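Local coordinates for putative methyl-accepting chemotaxis signal transduction protein (Campylobacter jejuni, PDB 6W3R) that probably acts as a chemotaxis receptor, with a PDC (Cache) sensor domain that holds 3-methyl-L-alloisoleucine, at residues 78-83 with 158-163. Residues are numbered along the deposited sequence; the frame is centred on the assembly and turned at random.
Sequences ALNVYL and GVDIPS. With I2M (3-methyl-L-alloisoleucine), chain C.
Gly158 and Tyr82 form an antiparallel hydrogen-bonded pair, and Gly158 CA lies 3.8 Å from the centroid of the Tyr82 ring in a CH-pi contact; glycine, having no side chain, lets the ring lie directly over it. With CG between its backbone N and carbonyl carbon (chi1 48°), Tyr82 folds over this strand; Gly158 O lies against one ring face and the ligand's CG3 against the other. Val159 pairs with Val81 on the opposite face of the sheet, where branched residues suit extended strands and apolar packing. Asp160 faces both Leu79 and Asn80 in a classic beta bulge: its N donates to Asn80 O almost straight (178°), while its O receives Leu79 N at 2.9 Å. Its carboxylate divides the work. OD1 takes Tyr82 OH at 2.7 Å on the syn side, well out of the carboxylate plane, and also bonds Thr142; OD2 takes Asn80 ND2 on the anti side and the ligand's N at 2.7 Å, as suits an acid facing what is probably an ammonium. This face lines the sensor's amino-acid pocket, with Trp115 and Asp133. Ile161, starting away, returns its long CD1 to Ala78 CB; Pro162 CD adds apolar contact with Leu79 CB. Strands 90-94 and 139-149 flank this central pair, while the long helix 4-49 packs on the valine face.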
loop_
_atom_site.group_PDB
_atom_site.type_symbol
_atom_site.label_atom_id
_atom_site.label_comp_id
_atom_site.label_asym_id
_atom_site.label_seq_id
_atom_site.Cartn_x
_atom_site.Cartn_y
_atom_site.Cartn_z
ATOM N N ALA A 78 11.528 3.152 7.382
ATOM C CA ALA A 78 10.894 1.848 7.168
ATOM C C ALA A 78 10.972 1.006 8.454
ATOM O O ALA A 78 11.810 1.258 9.328
ATOM C CB ALA A 78 11.552 1.116 6.004
ATOM N N LEU A 79 10.099 0.017 8.551
ATOM C CA LEU A 79 10.059 -0.849 9.722
ATOM C C LEU A 79 11.163 -1.904 9.619
ATOM O O LEU A 79 11.877 -2.147 10.570
ATOM C CB LEU A 79 8.675 -1.497 9.833
ATOM C CG LEU A 79 8.433 -2.083 11.209
ATOM C CD1 LEU A 79 8.336 -0.971 12.287
ATOM C CD2 LEU A 79 7.179 -2.948 11.170
ATOM N N ASN A 80 11.255 -2.564 8.471
ATOM C CA ASN A 80 12.260 -3.611 8.203
ATOM C C ASN A 80 12.748 -3.483 6.773
ATOM O O ASN A 80 11.917 -3.200 5.892
ATOM C CB ASN A 80 11.716 -5.043 8.344
ATOM C CG ASN A 80 11.176 -5.346 9.736
ATOM O OD1 ASN A 80 11.902 -5.303 10.732
ATOM N ND2 ASN A 80 9.880 -5.674 9.800
ATOM N N VAL A 81 14.043 -3.661 6.554
ATOM C CA VAL A 81 14.637 -3.757 5.230
ATOM C C VAL A 81 15.591 -4.958 5.279
ATOM O O VAL A 81 16.418 -5.094 6.178
ATOM C CB VAL A 81 15.364 -2.464 4.874
ATOM C CG1 VAL A 81 16.043 -2.556 3.536
ATOM C CG2 VAL A 81 14.436 -1.281 4.883
ATOM N N TYR A 82 15.539 -5.814 4.271
ATOM C CA TYR A 82 16.141 -7.112 4.387
ATOM C C TYR A 82 16.478 -7.755 3.079
ATOM O O TYR A 82 15.875 -7.426 2.051
ATOM C CB TYR A 82 15.240 -8.057 5.233
ATOM C CG TYR A 82 13.782 -8.060 4.849
ATOM C CD1 TYR A 82 12.912 -7.120 5.371
ATOM C CD2 TYR A 82 13.264 -9.045 4.059
ATOM C CE1 TYR A 82 11.537 -7.142 5.079
ATOM C CE2 TYR A 82 11.907 -9.069 3.733
ATOM C CZ TYR A 82 11.025 -8.170 4.351
ATOM O OH TYR A 82 9.688 -8.207 4.050
ATOM N N LEU A 83 17.343 -8.761 3.146
ATOM C CA LEU A 83 17.733 -9.513 1.964
ATOM C C LEU A 83 17.680 -10.996 2.244
ATOM O O LEU A 83 18.439 -11.481 3.061
ATOM C CB LEU A 83 19.109 -9.132 1.431
ATOM C CG LEU A 83 19.605 -9.848 0.163
ATOM C CD1 LEU A 83 18.772 -9.474 -1.063
ATOM C CD2 LEU A 83 21.076 -9.512 -0.078
ATOM N N GLY A 158 13.494 -7.125 0.511
ATOM C CA GLY A 158 12.193 -6.757 1.073
ATOM C C GLY A 158 12.263 -5.469 1.855
ATOM O O GLY A 158 13.255 -5.205 2.536
ATOM N N VAL A 159 11.183 -4.699 1.748
ATOM C CA VAL A 159 11.027 -3.443 2.478
ATOM C C VAL A 159 9.613 -3.424 3.084
ATOM O O VAL A 159 8.604 -3.573 2.360
ATOM C CB VAL A 159 11.160 -2.244 1.505
ATOM C CG1 VAL A 159 10.855 -0.928 2.250
ATOM C CG2 VAL A 159 12.517 -2.203 0.857
ATOM N N ASP A 160 9.509 -3.323 4.403
ATOM C CA ASP A 160 8.243 -3.294 5.080
ATOM C C ASP A 160 7.945 -1.867 5.505
ATOM O O ASP A 160 8.699 -1.269 6.314
ATOM C CB ASP A 160 8.312 -4.116 6.383
ATOM C CG ASP A 160 8.465 -5.604 6.162
ATOM O OD1 ASP A 160 8.348 -6.118 5.022
ATOM O OD2 ASP A 160 8.656 -6.350 7.150
ATOM N N ILE A 161 6.805 -1.358 5.069
ATOM C CA ILE A 161 6.327 -0.054 5.434
ATOM C C ILE A 161 5.014 -0.267 6.236
ATOM O O ILE A 161 4.114 -0.965 5.785
ATOM C CB ILE A 161 6.024 0.782 4.176
ATOM C CG1 ILE A 161 7.215 0.868 3.217
ATOM C CG2 ILE A 161 5.539 2.173 4.564
ATOM C CD1 ILE A 161 8.402 1.563 3.816
ATOM N N PRO A 162 4.860 0.408 7.391
ATOM C CA PRO A 162 3.634 0.227 8.171
ATOM C C PRO A 162 2.439 0.633 7.321
ATOM O O PRO A 162 2.441 1.731 6.732
ATOM C CB PRO A 162 3.813 1.199 9.317
ATOM C CG PRO A 162 5.297 1.334 9.485
ATOM C CD PRO A 162 5.814 1.307 8.072
ATOM N N SER A 163 1.402 -0.213 7.328
ATOM C CA SER A 163 0.184 0.108 6.595
ATOM C C SER A 163 -0.498 1.328 7.188
ATOM O O SER A 163 -1.171 2.072 6.463
ATOM C CB SER A 163 -0.787 -1.075 6.523
ATOM O OG SER A 163 -1.033 -1.552 7.802
HETATM N N I2M C . 7.834 -8.929 7.517
HETATM C CA I2M C . 8.527 -10.114 6.971
HETATM C CB I2M C . 9.870 -10.470 7.629
HETATM C CG3 I2M C . 10.543 -9.131 7.946
HETATM C CG2 I2M C . 9.719 -11.303 8.908
HETATM C CG1 I2M C . 10.691 -11.310 6.598
HETATM C CD1 I2M C . 12.171 -11.546 6.946
HETATM C C I2M C . 7.615 -11.333 7.175
HETATM O O I2M C . 6.739 -11.245 8.064
HETATM O OXT I2M C . 7.737 -12.341 6.418
#